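Local coordinates for protein toll-like receptor 13 (Mus musculus, PDB 4Z0C) that recognises bacterial 23S rRNA, binding single-stranded RNA through its leucine-rich-repeat ectodomain, and signals through MYD88 and TRAF6 to activate NF-kappa-B, at residues A[90-96]-A[112-118]; A[163-169]-A[185-191]. All coordinates share one frame; numbering follows the deposited sequence.

Contact 1: A[90-96]-A[112-118]; sequences LVENKIQ and LLSHNQI. With nucleotides of chain C.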
# COMPACT_ATOMS: atom_id res chain seq x y z
N LEU A 90 23.54 -22.45 -20.90
CA LEU A 90 22.63 -23.50 -21.34
C LEU A 90 21.81 -24.00 -20.16
O LEU A 90 21.23 -25.08 -20.19
CB LEU A 90 23.45 -24.65 -21.95
CG LEU A 90 23.34 -24.99 -23.45
CD1 LEU A 90 22.92 -23.82 -24.23
CD2 LEU A 90 24.67 -25.53 -24.03
N VAL A 91 21.75 -23.18 -19.12
CA VAL A 91 21.03 -23.49 -17.88
C VAL A 91 19.54 -23.72 -18.12
O VAL A 91 18.91 -23.02 -18.91
CB VAL A 91 21.20 -22.35 -16.86
CG1 VAL A 91 20.40 -22.63 -15.59
CG2 VAL A 91 22.68 -22.19 -16.52
N GLU A 92 19.00 -24.72 -17.42
CA GLU A 92 17.57 -25.04 -17.43
C GLU A 92 17.06 -25.41 -18.83
O GLU A 92 16.28 -24.66 -19.44
CB GLU A 92 16.71 -23.93 -16.78
CG GLU A 92 15.33 -24.44 -16.41
CD GLU A 92 14.44 -23.45 -15.65
OE1 GLU A 92 14.89 -22.34 -15.27
OE2 GLU A 92 13.26 -23.81 -15.45
N ASN A 93 17.50 -26.56 -19.32
CA ASN A 93 16.99 -27.09 -20.58
C ASN A 93 16.66 -28.56 -20.42
O ASN A 93 16.42 -29.02 -19.32
CB ASN A 93 18.01 -26.89 -21.71
CG ASN A 93 18.01 -25.48 -22.24
OD1 ASN A 93 17.15 -25.12 -23.04
ND2 ASN A 93 18.99 -24.68 -21.83
N LYS A 94 16.69 -29.32 -21.51
CA LYS A 94 16.34 -30.73 -21.45
C LYS A 94 17.49 -31.64 -21.88
O LYS A 94 17.28 -32.70 -22.47
CB LYS A 94 15.08 -30.99 -22.29
CG LYS A 94 13.85 -30.27 -21.77
CD LYS A 94 13.29 -31.01 -20.57
CE LYS A 94 12.68 -30.07 -19.53
NZ LYS A 94 11.33 -29.57 -19.90
N ILE A 95 18.72 -31.22 -21.57
CA ILE A 95 19.91 -31.95 -22.00
C ILE A 95 20.20 -33.17 -21.13
O ILE A 95 20.41 -33.02 -19.92
CB ILE A 95 21.15 -31.02 -22.02
CG1 ILE A 95 20.88 -29.79 -22.90
CG2 ILE A 95 22.40 -31.78 -22.49
CD1 ILE A 95 21.96 -28.73 -22.82
N GLN A 96 20.22 -34.36 -21.73
CA GLN A 96 20.47 -35.60 -20.96
C GLN A 96 21.86 -36.17 -21.12
O GLN A 96 22.37 -36.83 -20.23
CB GLN A 96 19.45 -36.68 -21.30
CG GLN A 96 18.02 -36.35 -20.90
CD GLN A 96 17.04 -37.40 -21.37
OE1 GLN A 96 17.15 -38.57 -21.01
NE2 GLN A 96 16.04 -36.97 -22.14
N LEU A 112 27.89 -22.91 -18.85
CA LEU A 112 26.92 -23.20 -17.80
C LEU A 112 25.93 -24.24 -18.28
O LEU A 112 25.16 -24.02 -19.22
CB LEU A 112 26.20 -21.92 -17.36
CG LEU A 112 27.14 -20.78 -16.96
CD1 LEU A 112 26.40 -19.50 -16.61
CD2 LEU A 112 28.02 -21.20 -15.81
N LEU A 113 25.95 -25.39 -17.62
CA LEU A 113 25.06 -26.49 -17.96
C LEU A 113 24.21 -26.91 -16.77
O LEU A 113 23.67 -28.02 -16.74
CB LEU A 113 25.86 -27.68 -18.47
CG LEU A 113 26.45 -27.52 -19.87
CD1 LEU A 113 27.57 -28.52 -20.06
CD2 LEU A 113 25.34 -27.78 -20.87
N SER A 114 24.08 -25.99 -15.81
CA SER A 114 23.31 -26.23 -14.60
C SER A 114 21.87 -26.54 -14.94
O SER A 114 21.40 -26.15 -16.00
CB SER A 114 23.34 -25.00 -13.69
OG SER A 114 24.44 -24.17 -14.03
N HIS A 115 21.21 -27.29 -14.07
CA HIS A 115 19.76 -27.47 -14.17
C HIS A 115 19.33 -28.13 -15.49
O HIS A 115 18.51 -27.61 -16.24
CB HIS A 115 19.05 -26.14 -13.94
CG HIS A 115 17.58 -26.27 -13.68
ND1 HIS A 115 16.89 -27.45 -13.82
CD2 HIS A 115 16.67 -25.35 -13.27
CE1 HIS A 115 15.61 -27.26 -13.53
NE2 HIS A 115 15.46 -26.00 -13.19
N ASN A 116 19.92 -29.28 -15.75
CA ASN A 116 19.50 -30.11 -16.88
C ASN A 116 19.32 -31.52 -16.34
O ASN A 116 19.15 -31.69 -15.14
CB ASN A 116 20.55 -30.05 -17.99
CG ASN A 116 20.42 -28.82 -18.87
OD1 ASN A 116 19.56 -28.78 -19.75
ND2 ASN A 116 21.27 -27.81 -18.65
N GLN A 117 19.39 -32.54 -17.19
CA GLN A 117 19.27 -33.92 -16.73
C GLN A 117 20.44 -34.77 -17.25
O GLN A 117 20.28 -35.94 -17.58
CB GLN A 117 17.95 -34.56 -17.15
CG GLN A 117 16.70 -33.74 -16.83
CD GLN A 117 16.41 -32.72 -17.91
OE1 GLN A 117 16.49 -33.03 -19.11
NE2 GLN A 117 16.07 -31.49 -17.50
N ILE A 118 21.62 -34.16 -17.31
CA ILE A 118 22.83 -34.81 -17.83
C ILE A 118 23.25 -36.03 -17.01
O ILE A 118 23.27 -35.97 -15.78
CB ILE A 118 24.00 -33.81 -17.89
CG1 ILE A 118 23.67 -32.68 -18.87
CG2 ILE A 118 25.30 -34.51 -18.28
CD1 ILE A 118 24.51 -31.43 -18.69
P C C 12 7.21 -19.15 -10.41
OP1 C C 12 6.32 -18.16 -9.73
OP2 C C 12 8.32 -19.67 -9.61
O5' C C 12 6.26 -20.27 -11.03
C5' C C 12 6.30 -21.59 -10.59
C4' C C 12 6.31 -22.55 -11.74
O4' C C 12 6.88 -21.94 -12.92
C3' C C 12 7.17 -23.77 -11.48
O3' C C 12 6.44 -24.77 -10.79
C2' C C 12 7.64 -24.20 -12.87
O2' C C 12 6.66 -25.02 -13.49
C1' C C 12 7.71 -22.85 -13.61
N1 C C 12 9.07 -22.27 -13.68
C2 C C 12 10.17 -22.93 -14.26
O2 C C 12 10.03 -24.07 -14.71
N3 C C 12 11.37 -22.30 -14.29
C4 C C 12 11.52 -21.07 -13.80
N4 C C 12 12.71 -20.48 -13.87
C5 C C 12 10.42 -20.37 -13.23
C6 C C 12 9.25 -21.00 -13.20
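Glu-92 lies alongside His-115, both side chains pointing the same way, with its CG over one face of the imidazole, 3.7 Å from the ring centroid, in a CH-pi contact. With CG anti to the backbone N (chi1 -162°) and the chain extended beyond, Glu-92 carries its carboxylate past the ring, only 13° from parallel to it. There Glu-92 OE1 accepts a nearly straight hydrogen bond of 3.2 Å from N4 of cytidine C12 of chain C. Glu-92 OE2 lies 2.7 Å from N3 of the same base. His-115 NE2 makes a weak hydrogen bond to O2 of a cytosine base of the RNA.

Next to this pair along the chain, Asn-116 has both ends of its amide engaged. Its ND2 gives an almost linear bond to Leu-90 O (3.1 Å) and another, within its own segment, to Leu-113 O, whereas OD1 accepts from Ile-95 N at 3.2 Å. Asn-93 ND2 reaches Leu-90 O from the opposite face of that carbonyl. Gln-117, bent at chi2, turns its NE2 back to Asn-93 O (3.1 Å). Ile-95 CG2 lies 3.9 Å from Ile-118 CG1. Asparagines at the same position of successive repeats thus bond to the backbone of the neighbouring coil, as in leucine-rich-repeat solenoids.

Contact 2: A[163-169]-A[185-191]; sequences LTNNSIM and SFEGNKL. With NAG (2-acetamido-2-deoxy-beta-D-glucopyranose), chain M; NAG (2-acetamido-2-deoxy-beta-D-glucopyranose), chain F.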
# COMPACT_ATOMS: atom_id res chain seq x y z
N LEU A 163 29.90 -29.39 -9.39
CA LEU A 163 29.02 -30.55 -9.48
C LEU A 163 27.97 -30.55 -8.36
O LEU A 163 27.41 -31.60 -8.04
CB LEU A 163 29.84 -31.84 -9.43
CG LEU A 163 30.78 -32.10 -10.62
CD1 LEU A 163 31.84 -33.15 -10.28
CD2 LEU A 163 29.96 -32.57 -11.80
N THR A 164 27.67 -29.38 -7.79
CA THR A 164 26.71 -29.33 -6.69
C THR A 164 25.35 -29.88 -7.11
O THR A 164 24.95 -29.75 -8.25
CB THR A 164 26.61 -27.95 -6.00
OG1 THR A 164 25.34 -27.83 -5.35
CG2 THR A 164 26.69 -26.86 -6.97
N ASN A 165 24.68 -30.57 -6.19
CA ASN A 165 23.38 -31.19 -6.46
C ASN A 165 23.38 -32.19 -7.61
O ASN A 165 22.70 -32.01 -8.61
CB ASN A 165 22.28 -30.14 -6.66
CG ASN A 165 22.10 -29.28 -5.45
OD1 ASN A 165 22.49 -29.67 -4.35
ND2 ASN A 165 21.52 -28.09 -5.64
N ASN A 166 24.16 -33.26 -7.46
CA ASN A 166 24.12 -34.41 -8.34
C ASN A 166 24.03 -35.68 -7.49
O ASN A 166 23.69 -35.62 -6.32
CB ASN A 166 25.34 -34.44 -9.26
CG ASN A 166 25.25 -33.43 -10.40
OD1 ASN A 166 24.54 -33.65 -11.38
ND2 ASN A 166 26.01 -32.35 -10.29
N SER A 167 24.35 -36.83 -8.08
CA SER A 167 24.21 -38.12 -7.41
C SER A 167 25.53 -38.90 -7.32
O SER A 167 25.54 -40.14 -7.36
CB SER A 167 23.17 -38.98 -8.12
OG SER A 167 21.88 -38.44 -7.95
N ILE A 168 26.64 -38.18 -7.21
CA ILE A 168 27.93 -38.83 -7.09
C ILE A 168 28.06 -39.51 -5.72
O ILE A 168 27.86 -38.90 -4.66
CB ILE A 168 29.07 -37.84 -7.32
CG1 ILE A 168 29.02 -37.34 -8.77
CG2 ILE A 168 30.40 -38.50 -7.09
CD1 ILE A 168 30.03 -36.25 -9.09
N MET A 169 28.43 -40.78 -5.75
CA MET A 169 28.47 -41.60 -4.55
C MET A 169 29.91 -41.95 -4.27
O MET A 169 30.32 -42.03 -3.11
CB MET A 169 27.65 -42.88 -4.77
CG MET A 169 27.29 -43.63 -3.50
SD MET A 169 25.87 -44.72 -3.75
CE MET A 169 24.68 -43.58 -4.44
N SER A 185 33.53 -28.45 -6.25
CA SER A 185 32.43 -28.62 -5.33
C SER A 185 31.63 -29.89 -5.55
O SER A 185 31.18 -30.16 -6.66
CB SER A 185 31.50 -27.40 -5.38
OG SER A 185 30.37 -27.62 -4.55
N PHE A 186 31.45 -30.66 -4.48
CA PHE A 186 30.55 -31.83 -4.48
C PHE A 186 29.31 -31.60 -3.61
O PHE A 186 28.68 -32.56 -3.15
CB PHE A 186 31.28 -33.08 -3.96
CG PHE A 186 32.40 -33.53 -4.83
CD1 PHE A 186 32.16 -34.32 -5.95
CD2 PHE A 186 33.70 -33.15 -4.54
CE1 PHE A 186 33.21 -34.73 -6.77
CE2 PHE A 186 34.75 -33.55 -5.35
CZ PHE A 186 34.49 -34.34 -6.47
N GLU A 187 28.98 -30.34 -3.34
CA GLU A 187 27.86 -30.02 -2.46
C GLU A 187 26.58 -30.71 -2.91
O GLU A 187 26.24 -30.71 -4.09
CB GLU A 187 27.65 -28.50 -2.39
CG GLU A 187 26.42 -28.09 -1.61
CD GLU A 187 26.07 -26.62 -1.79
OE1 GLU A 187 27.01 -25.82 -2.02
OE2 GLU A 187 24.87 -26.26 -1.69
N GLY A 188 25.87 -31.32 -1.97
CA GLY A 188 24.55 -31.85 -2.25
C GLY A 188 24.56 -33.09 -3.11
O GLY A 188 23.62 -33.36 -3.85
N ASN A 189 25.63 -33.86 -3.00
CA ASN A 189 25.66 -35.17 -3.62
C ASN A 189 25.41 -36.24 -2.57
O ASN A 189 24.82 -35.97 -1.52
CB ASN A 189 27.00 -35.40 -4.29
CG ASN A 189 27.09 -34.73 -5.63
OD1 ASN A 189 26.83 -35.36 -6.65
ND2 ASN A 189 27.45 -33.46 -5.64
N LYS A 190 25.87 -37.45 -2.84
CA LYS A 190 25.67 -38.53 -1.89
C LYS A 190 26.96 -39.33 -1.66
O LYS A 190 26.95 -40.56 -1.66
CB LYS A 190 24.49 -39.42 -2.30
CG LYS A 190 24.07 -39.24 -3.74
CD LYS A 190 22.57 -39.25 -3.87
CE LYS A 190 22.02 -40.62 -3.55
NZ LYS A 190 22.35 -41.63 -4.60
N LEU A 191 28.05 -38.59 -1.49
CA LEU A 191 29.39 -39.15 -1.30
C LEU A 191 29.49 -40.09 -0.11
O LEU A 191 29.08 -39.74 0.99
CB LEU A 191 30.41 -38.04 -1.10
CG LEU A 191 30.79 -37.24 -2.34
CD1 LEU A 191 31.73 -36.11 -1.94
CD2 LEU A 191 31.44 -38.16 -3.34
C1 NAG M . 21.15 -27.44 -4.41
C2 NAG M . 20.81 -26.04 -4.93
C3 NAG M . 20.20 -25.19 -3.82
C4 NAG M . 18.97 -25.90 -3.27
C5 NAG M . 19.34 -27.31 -2.80
C6 NAG M . 18.06 -28.05 -2.43
C7 NAG M . 22.20 -25.32 -6.81
C8 NAG M . 23.43 -24.56 -7.25
N2 NAG M . 21.98 -25.40 -5.49
O3 NAG M . 19.85 -23.91 -4.28
O4 NAG M . 18.36 -25.14 -2.24
O5 NAG M . 20.03 -28.07 -3.79
O6 NAG M . 17.08 -27.72 -3.40
O7 NAG M . 21.47 -25.84 -7.66
C1 NAG F . 29.73 -24.18 2.70
C2 NAG F . 29.76 -22.66 2.79
C3 NAG F . 28.39 -22.09 3.13
C4 NAG F . 27.34 -22.69 2.21
C5 NAG F . 27.41 -24.19 2.43
C6 NAG F . 26.28 -24.98 1.79
C7 NAG F . 31.70 -21.46 3.46
C8 NAG F . 32.62 -20.98 4.54
N2 NAG F . 30.73 -22.29 3.80
O3 NAG F . 28.40 -20.68 3.03
O4 NAG F . 26.08 -22.14 2.48
O5 NAG F . 28.64 -24.60 1.90
O6 NAG F . 26.05 -24.40 0.52
O7 NAG F . 31.82 -21.09 2.30
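The two backbones run side by side in register, with Thr-164 facing Glu-187 at a CA separation of 4.4 Å, and are joined by Leu-163 N to Ser-185 O, Asn-165 N to Glu-187 O (2.6 Å) and Lys-190 N to Ile-168 O. Between them Asn-189 spreads its amide. Its ND2 donates to Leu-163 O at 3.0 Å, from above the carbonyl plane, and to Phe-186 O within its own turn; OD1 receives Ile-168 N on a lone pair at 2.9 Å. Asn-166 ND2 comes to Leu-163 O from the other face, so this buried carbonyl is gripped by two asparagines of successive repeats. They belong to the row of consensus asparagines running from coil to coil of the leucine-rich-repeat solenoid, continued by Asn-212, which bonds to Phe-186 O and Leu-191 N.

Inside the coil, Phe-186 lies alongside Leu-163 and meets Ile-168 CD1 at its ring edge, with CE1 4.2 Å from that methyl. Phe-145 of helix 145-152 packs edge-to-face on the same ring. Ile-168 CG2 also reaches Leu-191 CD2 at 3.9 Å.

The side chains of Thr-164 and Glu-187 lie side by side and point the same way. A chi1 of 157° swings the threonine OG1 away from its backbone N, and it makes a weak hydrogen bond to Glu-187 O. In the type II turn from Phe-186 to Asn-189, Gly-188 has positive phi and sits across from Asn-165, their CA atoms 4.4 Å apart. Asn-165 is glycosylated: its ND2 is bonded covalently to C1 of the chain M N-acetylglucosamine. The extended Glu-187 brings both carboxylate oxygens, OE1 and OE2, to 3.1 Å from O6 of the chain F sugar.

In the fold
Contact 1 pairs LRR 3 with LRR 4 and contact 2 pairs LRR 6 with LRR 7, so the two follow in series along the solenoid, each at the turn that leaves a strand. Their centres are 16 Å apart and their nearest atoms about 5 Å, without touching. Asn-140 lies between them, bonded to Leu-113 and Ile-118 of contact 1 and touched by Asn-166 of contact 2. Contact 1 meets the bound RNA through Glu-92 and His-115, whereas the nearest atom of contact 2 is about 9 Å from it. Asn-165 of contact 2 carries an N-acetylglucosamine covalently, while Ile-95 of contact 1 is only touched by one.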